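Local coordinates for protein endoglucanase A (Clostridium acetobutylicum, PDB 3IK2) that probably hydrolyses internal beta-1,4-glucosidic bonds of cellulose, as a family 44 glycoside hydrolase endoglucanase built on a TIM-like barrel, at residues M1-N6 and D452-N457; G164-S169 and D216-T221; F456-S461 and N493-K498. One frame throughout, in Å; residues are numbered along the deposited sequence.

Contacts 1 and 3 are neighbours in one mixed beta sheet, their centres about 9 Å apart; they share Phe-456 and Asn-457 because strand 454-461 pairs with strand 2-15 along one edge and with strand 494-499 along the other. Contact 2 belongs to the parallel eight-stranded barrel, its centre about 46 Å from that of contact 1 and 44 Å from that of contact 3, on the other side of the chain's centre. Along the chain, the N-terminal strand is followed by the barrel with contact 2, and only then by the remaining strands of the mixed sheet. Contact 1 thus places the N-terminal strand among the strands of the C-terminal part, in one beta domain, with the barrel inserted between them.

Contact 1: residues M1-N6 and D452-N457; sequences MDVNVN and DSINFN
Strand 2-6 runs parallel to strand 454-457, the axes 4.7 Å apart at their closest and turned by 29°, with Asp-2 beside Asn-455, Val-3 beside Phe-456 and Asn-4 beside Asn-457. The ladder alternates as parallel pairing requires: Asn-455 N gives to Met-1 O, Val-3 N to Asn-455 O, Asn-457 N to Val-3 O and Val-5 N to Asn-457 O. Ahead of these, Met-1 N reaches Ser-453 O at 3.0 Å. On the buried face, Ile-454 CG2 sits over the centre of the Phe-456 ring, 3.6 Å above its plane, and is pressed tightly against Val-3 CG2 at 3.3 Å. Val-5 CG2 meets the edge of the same ring at CD1, 3.7 Å away. Pairing of this kind is how the N-terminal strand enters the mixed sheet of the beta domain that accompanies the TIM-like barrel in family 44; on its other side strand 2-15 is flanked by strand 415-421, and beyond strand 454-461 lies strand 494-499. The opposite face is polar. Asp-2 and Asn-455 lie side by side, both with CG beside the backbone N, and Asn-455 ND2 donates to Asp-2 OD1 at 3.0 Å, nearly along the C-O axis and close to the amide plane, although carboxylate and amide planes stand 79° apart. Two residues further along, on the same face, Asn-457 ND2 makes a weak hydrogen bond to Asn-4 OD1 at 3.4 Å. At the start of the chain, Met-1 bends at chi3 (78°), and its CE ends 3.7 Å from Asp-452 CB.

Contact 2: residues G164-S169 and D216-T221; sequences GSASGS and DPAAET
A very short hydrogen bond, 2.5 Å from Ser-165 OG to Asp-216 OD1, ties together two turns of the barrel. Each turn follows a barrel helix, 152-163 or 198-215, and leads to a parallel strand, 174-177 or 220-226, so the contact joins adjacent alpha-to-beta loops of the (beta/alpha)8 fold. Such loops lie at the N-terminal end of the barrel strands, away from the end that carries the active site in TIM-barrel enzymes. Both loops make type I turns, Ser-165 to Gly-168 and Asp-216 to Ala-219, and the polar residue that opens each one also holds its own turn. Asp-216 has CG anti to the backbone N (chi1 -174°), which carries the carboxylate across to the other loop. There its two oxygens divide the work. Asp-216 OD2 takes Ala-166 N on its syn lone pair at 2.9 Å in a nearly straight bond (167°). Asp-216 OD1 is met from above the carboxylate plane by Ser-165 OG, and also by Ala-218 N at 3.3 Å, which makes an Asx turn. With three donors on this buried carboxylate, the ionised form would be expected to be stabilised. Ser-165 OG, itself anti to the backbone N, gives to the aspartate and accepts from Ser-167 N at 3.3 Å, closing an ST turn. Around this polar centre the contact is made by methyl groups. Ala-166 CB points toward the 216-221 loop and reaches Ala-219 CB at 4.1 Å, while Ala-219 also packs on Val-212 of the preceding helix. Beside the short bond, Ala-218 CB comes within 3.5 Å of Ser-165 OG.

Contact 3: residues F456-S461 and N493-K498; sequences FNFNVS and NKFTYK
Phe-458 and Phe-495 carry this contact, their rings nearly parallel (14°) but slid apart, with centroids 4.5 Å from each other and little overlap. The face of Phe-495 is instead met by the root of the partner: Phe-458 CB stands over it, 3.7 Å from the centroid, in a CH-pi contact. Phe-495 reaches this place with CG in the crowded position between backbone N and carbonyl carbon (chi1 64°). At the edge of the Phe-458 ring, CE2 meets Tyr-497 CB at 4.0 Å; Val-460 CG2 approaches the Phe-495 ring obliquely. An antiparallel ladder sets this register. Phe-458 N reaches Phe-495 O at 2.8 Å nearly along the C=O axis, whereas the return bond from Phe-495 N to Phe-458 O stretches to 3.3 Å. Phe-456 and Tyr-497 form the next hydrogen-bonded pair, while Asn-457 and Thr-496, a non-hydrogen-bonded pair, stand side by side on the opposite, polar face. At the far end lies Asn-493, in the left-handed backbone conformation; Asn-493 O accepts from Val-460 N. A water links the same two residues, 2.8 Å from Val-460 O and 3.2 Å from Asn-493 ND2. Outside the pair, the Asn-493 amide is held by Lys-464 O and Tyr-466 N, and Tyr-497 OH bonds to Asp-485 O. Val-445 and Ile-507 pack on Phe-458, and Leu-509 on Phe-495, so strands 440-447 and 503-510 pack against this aromatic face, as opposed layers do in the beta-sandwich domain known from family 44, here with 494-499 as an outermost strand.

Contact 1: residues M1-N6 and D452-N457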
# COMPACT_ATOMS: atom_id res chain seq x y z
N MET A 1 18.13 21.85 -19.33
CA MET A 1 17.28 22.95 -18.75
C MET A 1 17.74 23.22 -17.33
O MET A 1 18.46 22.41 -16.75
CB MET A 1 15.78 22.57 -18.81
CG MET A 1 15.32 21.52 -17.79
SD MET A 1 13.69 20.72 -18.09
CE MET A 1 14.12 19.56 -19.38
N ASP A 2 17.36 24.35 -16.77
CA ASP A 2 17.73 24.66 -15.40
C ASP A 2 16.48 24.61 -14.55
O ASP A 2 15.42 25.10 -14.95
CB ASP A 2 18.36 26.04 -15.30
CG ASP A 2 19.76 26.11 -15.93
OD1 ASP A 2 20.24 25.13 -16.56
OD2 ASP A 2 20.39 27.17 -15.79
N VAL A 3 16.61 24.01 -13.38
CA VAL A 3 15.51 23.88 -12.46
C VAL A 3 16.04 24.32 -11.09
O VAL A 3 17.11 23.88 -10.67
CB VAL A 3 15.01 22.38 -12.45
CG1 VAL A 3 14.03 22.11 -11.29
CG2 VAL A 3 14.39 22.01 -13.82
N ASN A 4 15.31 25.20 -10.41
CA ASN A 4 15.67 25.61 -9.05
C ASN A 4 14.99 24.72 -8.03
O ASN A 4 13.83 24.36 -8.19
CB ASN A 4 15.30 27.08 -8.78
CG ASN A 4 15.95 28.04 -9.79
OD1 ASN A 4 17.14 27.91 -10.09
ND2 ASN A 4 15.16 29.00 -10.32
N VAL A 5 15.72 24.36 -6.97
CA VAL A 5 15.16 23.60 -5.87
C VAL A 5 15.47 24.32 -4.58
O VAL A 5 16.63 24.43 -4.17
CB VAL A 5 15.76 22.19 -5.79
CG1 VAL A 5 15.11 21.36 -4.60
CG2 VAL A 5 15.64 21.49 -7.15
N ASN A 6 14.40 24.77 -3.94
CA ASN A 6 14.45 25.50 -2.69
C ASN A 6 14.04 24.61 -1.51
O ASN A 6 12.86 24.22 -1.36
CB ASN A 6 13.56 26.74 -2.78
CG ASN A 6 14.04 27.73 -3.84
OD1 ASN A 6 15.24 27.87 -4.09
ND2 ASN A 6 13.10 28.43 -4.47
N ASP A 452 16.23 15.24 -22.20
CA ASP A 452 17.04 16.39 -21.78
C ASP A 452 17.61 16.25 -20.37
O ASP A 452 16.99 15.64 -19.51
CB ASP A 452 16.21 17.67 -21.83
CG ASP A 452 15.64 17.97 -23.22
OD1 ASP A 452 16.15 17.41 -24.23
OD2 ASP A 452 14.67 18.76 -23.29
N SER A 453 18.78 16.80 -20.14
CA SER A 453 19.37 16.74 -18.81
C SER A 453 18.90 17.98 -18.05
O SER A 453 18.42 18.95 -18.65
CB SER A 453 20.92 16.65 -18.91
OG SER A 453 21.42 17.84 -19.51
N ILE A 454 18.94 17.90 -16.73
CA ILE A 454 18.57 19.04 -15.92
C ILE A 454 19.71 19.48 -15.03
O ILE A 454 20.31 18.67 -14.30
CB ILE A 454 17.30 18.78 -15.00
CG1 ILE A 454 16.06 18.38 -15.80
CG2 ILE A 454 16.97 20.06 -14.24
CD1 ILE A 454 14.85 17.99 -14.89
N ASN A 455 20.01 20.77 -15.10
CA ASN A 455 20.85 21.43 -14.13
C ASN A 455 20.03 21.85 -12.94
O ASN A 455 19.18 22.74 -13.04
CB ASN A 455 21.55 22.64 -14.74
CG ASN A 455 22.44 22.26 -15.91
OD1 ASN A 455 23.34 21.41 -15.76
ND2 ASN A 455 22.16 22.83 -17.09
N PHE A 456 20.25 21.19 -11.82
CA PHE A 456 19.50 21.50 -10.64
C PHE A 456 20.33 22.46 -9.84
O PHE A 456 21.47 22.17 -9.49
CB PHE A 456 19.19 20.25 -9.81
CG PHE A 456 18.12 19.38 -10.38
CD1 PHE A 456 16.77 19.65 -10.11
CD2 PHE A 456 18.45 18.26 -11.15
CE1 PHE A 456 15.76 18.84 -10.62
CE2 PHE A 456 17.44 17.44 -11.66
CZ PHE A 456 16.10 17.72 -11.40
N ASN A 457 19.74 23.61 -9.55
CA ASN A 457 20.34 24.61 -8.70
C ASN A 457 19.66 24.55 -7.34
O ASN A 457 18.48 24.86 -7.22
CB ASN A 457 20.18 25.99 -9.37
CG ASN A 457 20.59 25.97 -10.84
OD1 ASN A 457 21.68 25.48 -11.18
ND2 ASN A 457 19.72 26.45 -11.72

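Contact 2: residues G164-S169 and D216-T221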
# COMPACT_ATOMS: atom_id res chain seq x y z
N GLY A 164 2.13 -12.57 20.59
CA GLY A 164 1.74 -11.51 21.50
C GLY A 164 1.05 -10.34 20.84
O GLY A 164 0.83 -10.30 19.60
N SER A 165 0.70 -9.37 21.66
CA SER A 165 0.03 -8.19 21.16
C SER A 165 0.94 -7.38 20.21
O SER A 165 2.15 -7.45 20.30
CB SER A 165 -0.42 -7.32 22.33
OG SER A 165 -0.96 -6.11 21.83
N ALA A 166 0.30 -6.63 19.32
CA ALA A 166 0.92 -5.58 18.49
C ALA A 166 1.76 -4.57 19.25
O ALA A 166 2.63 -3.96 18.66
CB ALA A 166 -0.14 -4.83 17.70
N SER A 167 1.45 -4.34 20.53
CA SER A 167 2.24 -3.45 21.37
C SER A 167 3.66 -3.95 21.64
O SER A 167 4.51 -3.17 22.04
CB SER A 167 1.56 -3.18 22.72
OG SER A 167 1.32 -4.39 23.41
N GLY A 168 3.93 -5.23 21.40
CA GLY A 168 5.28 -5.78 21.67
C GLY A 168 6.12 -5.99 20.43
O GLY A 168 5.62 -5.82 19.32
N SER A 169 7.39 -6.37 20.61
CA SER A 169 8.34 -6.50 19.47
C SER A 169 7.95 -7.53 18.37
O SER A 169 8.34 -7.38 17.20
CB SER A 169 9.79 -6.76 19.97
OG SER A 169 9.84 -7.81 20.94
N ASP A 216 -6.96 -8.07 20.49
CA ASP A 216 -5.72 -7.32 20.59
C ASP A 216 -6.02 -5.83 20.52
O ASP A 216 -6.04 -5.25 19.40
CB ASP A 216 -4.72 -7.78 19.51
CG ASP A 216 -3.34 -7.12 19.66
OD1 ASP A 216 -3.15 -6.27 20.56
OD2 ASP A 216 -2.46 -7.46 18.84
N PRO A 217 -6.28 -5.21 21.70
CA PRO A 217 -6.64 -3.79 21.77
C PRO A 217 -5.66 -2.85 21.07
O PRO A 217 -6.03 -1.77 20.66
CB PRO A 217 -6.71 -3.50 23.31
CG PRO A 217 -6.96 -4.83 23.93
CD PRO A 217 -6.30 -5.86 23.03
N ALA A 218 -4.42 -3.28 20.93
CA ALA A 218 -3.31 -2.47 20.40
C ALA A 218 -3.12 -2.66 18.89
O ALA A 218 -2.37 -1.94 18.25
CB ALA A 218 -2.01 -2.83 21.15
N ALA A 219 -3.81 -3.65 18.32
CA ALA A 219 -3.69 -3.90 16.88
C ALA A 219 -4.54 -2.91 16.09
O ALA A 219 -5.58 -2.42 16.56
CB ALA A 219 -4.07 -5.32 16.56
N GLU A 220 -4.08 -2.62 14.88
CA GLU A 220 -4.71 -1.61 14.02
C GLU A 220 -5.57 -2.26 12.93
O GLU A 220 -5.25 -3.36 12.43
CB GLU A 220 -3.63 -0.75 13.37
CG GLU A 220 -3.07 0.30 14.31
CD GLU A 220 -1.88 1.03 13.69
OE1 GLU A 220 -1.35 0.58 12.64
OE2 GLU A 220 -1.45 2.04 14.28
N THR A 221 -6.67 -1.57 12.59
CA THR A 221 -7.62 -2.10 11.60
C THR A 221 -7.59 -1.26 10.35
O THR A 221 -7.47 -0.03 10.43
CB THR A 221 -9.09 -2.16 12.13
OG1 THR A 221 -9.44 -0.90 12.69
CG2 THR A 221 -9.21 -3.27 13.18

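Contact 3: residues F456-S461 and N493-K498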
# COMPACT_ATOMS: atom_id res chain seq x y z
N PHE A 456 20.25 21.19 -11.82
CA PHE A 456 19.50 21.50 -10.64
C PHE A 456 20.33 22.46 -9.84
O PHE A 456 21.47 22.17 -9.49
CB PHE A 456 19.19 20.25 -9.81
CG PHE A 456 18.12 19.38 -10.38
CD1 PHE A 456 16.77 19.65 -10.11
CD2 PHE A 456 18.45 18.26 -11.15
CE1 PHE A 456 15.76 18.84 -10.62
CE2 PHE A 456 17.44 17.44 -11.66
CZ PHE A 456 16.10 17.72 -11.40
N ASN A 457 19.74 23.61 -9.55
CA ASN A 457 20.34 24.61 -8.70
C ASN A 457 19.66 24.55 -7.34
O ASN A 457 18.48 24.86 -7.22
CB ASN A 457 20.18 25.99 -9.37
CG ASN A 457 20.59 25.97 -10.84
OD1 ASN A 457 21.68 25.48 -11.18
ND2 ASN A 457 19.72 26.45 -11.72
N PHE A 458 20.39 24.10 -6.32
CA PHE A 458 19.83 23.84 -5.01
C PHE A 458 20.09 24.98 -4.08
O PHE A 458 21.23 25.43 -3.94
CB PHE A 458 20.42 22.56 -4.38
CG PHE A 458 20.04 21.28 -5.09
CD1 PHE A 458 18.92 20.55 -4.71
CD2 PHE A 458 20.84 20.79 -6.15
CE1 PHE A 458 18.57 19.36 -5.38
CE2 PHE A 458 20.51 19.61 -6.81
CZ PHE A 458 19.35 18.90 -6.43
N ASN A 459 19.04 25.38 -3.37
CA ASN A 459 19.16 26.39 -2.33
C ASN A 459 18.63 25.82 -1.03
O ASN A 459 17.41 25.74 -0.85
CB ASN A 459 18.37 27.64 -2.71
CG ASN A 459 18.62 28.06 -4.14
OD1 ASN A 459 19.63 28.73 -4.43
ND2 ASN A 459 17.71 27.66 -5.07
N VAL A 460 19.53 25.46 -0.13
CA VAL A 460 19.14 24.89 1.14
C VAL A 460 19.12 25.99 2.22
O VAL A 460 20.16 26.53 2.61
CB VAL A 460 20.06 23.73 1.55
CG1 VAL A 460 19.60 23.12 2.83
CG2 VAL A 460 20.11 22.69 0.44
N SER A 461 17.92 26.32 2.67
CA SER A 461 17.76 27.20 3.83
C SER A 461 17.74 26.35 5.12
O SER A 461 16.82 25.57 5.34
CB SER A 461 16.49 28.05 3.68
OG SER A 461 16.26 28.82 4.84
N ASN A 493 25.45 26.61 1.76
CA ASN A 493 24.30 25.72 1.53
C ASN A 493 23.65 25.82 0.12
O ASN A 493 22.44 25.63 -0.03
CB ASN A 493 23.23 25.87 2.63
CG ASN A 493 23.61 25.15 3.92
OD1 ASN A 493 24.53 24.35 3.96
ND2 ASN A 493 22.88 25.45 4.98
N LYS A 494 24.48 26.10 -0.89
CA LYS A 494 24.05 26.20 -2.28
C LYS A 494 24.97 25.38 -3.12
O LYS A 494 26.17 25.39 -2.91
CB LYS A 494 24.15 27.62 -2.79
CG LYS A 494 23.17 28.61 -2.26
CD LYS A 494 23.71 30.01 -2.62
CE LYS A 494 22.62 31.04 -2.76
NZ LYS A 494 21.79 31.16 -1.52
N PHE A 495 24.42 24.69 -4.11
CA PHE A 495 25.22 23.83 -4.97
C PHE A 495 24.40 23.49 -6.19
O PHE A 495 23.20 23.74 -6.23
CB PHE A 495 25.68 22.55 -4.23
CG PHE A 495 24.55 21.63 -3.82
CD1 PHE A 495 24.15 20.57 -4.65
CD2 PHE A 495 23.90 21.81 -2.60
CE1 PHE A 495 23.11 19.72 -4.26
CE2 PHE A 495 22.85 20.96 -2.21
CZ PHE A 495 22.47 19.91 -3.04
N THR A 496 25.06 22.95 -7.19
CA THR A 496 24.43 22.57 -8.43
C THR A 496 24.70 21.08 -8.63
O THR A 496 25.68 20.55 -8.09
CB THR A 496 24.94 23.46 -9.59
OG1 THR A 496 24.62 24.82 -9.31
CG2 THR A 496 24.25 23.13 -10.87
N TYR A 497 23.78 20.40 -9.31
CA TYR A 497 23.97 19.02 -9.73
C TYR A 497 23.18 18.79 -11.02
O TYR A 497 21.95 18.98 -11.07
CB TYR A 497 23.62 17.99 -8.63
CG TYR A 497 24.42 16.70 -8.80
CD1 TYR A 497 25.73 16.61 -8.38
CD2 TYR A 497 23.86 15.57 -9.43
CE1 TYR A 497 26.49 15.44 -8.55
CE2 TYR A 497 24.60 14.39 -9.62
CZ TYR A 497 25.93 14.32 -9.19
OH TYR A 497 26.71 13.16 -9.39
N LYS A 498 23.92 18.43 -12.07
CA LYS A 498 23.39 18.09 -13.37
C LYS A 498 23.04 16.59 -13.45
O LYS A 498 23.87 15.73 -13.22
CB LYS A 498 24.38 18.45 -14.48
CG LYS A 498 23.87 18.18 -15.88
CD LYS A 498 24.89 18.68 -16.92
CE LYS A 498 24.27 18.76 -18.32
NZ LYS A 498 25.21 19.33 -19.35
O HOH W 1 21.09 28.14 4.74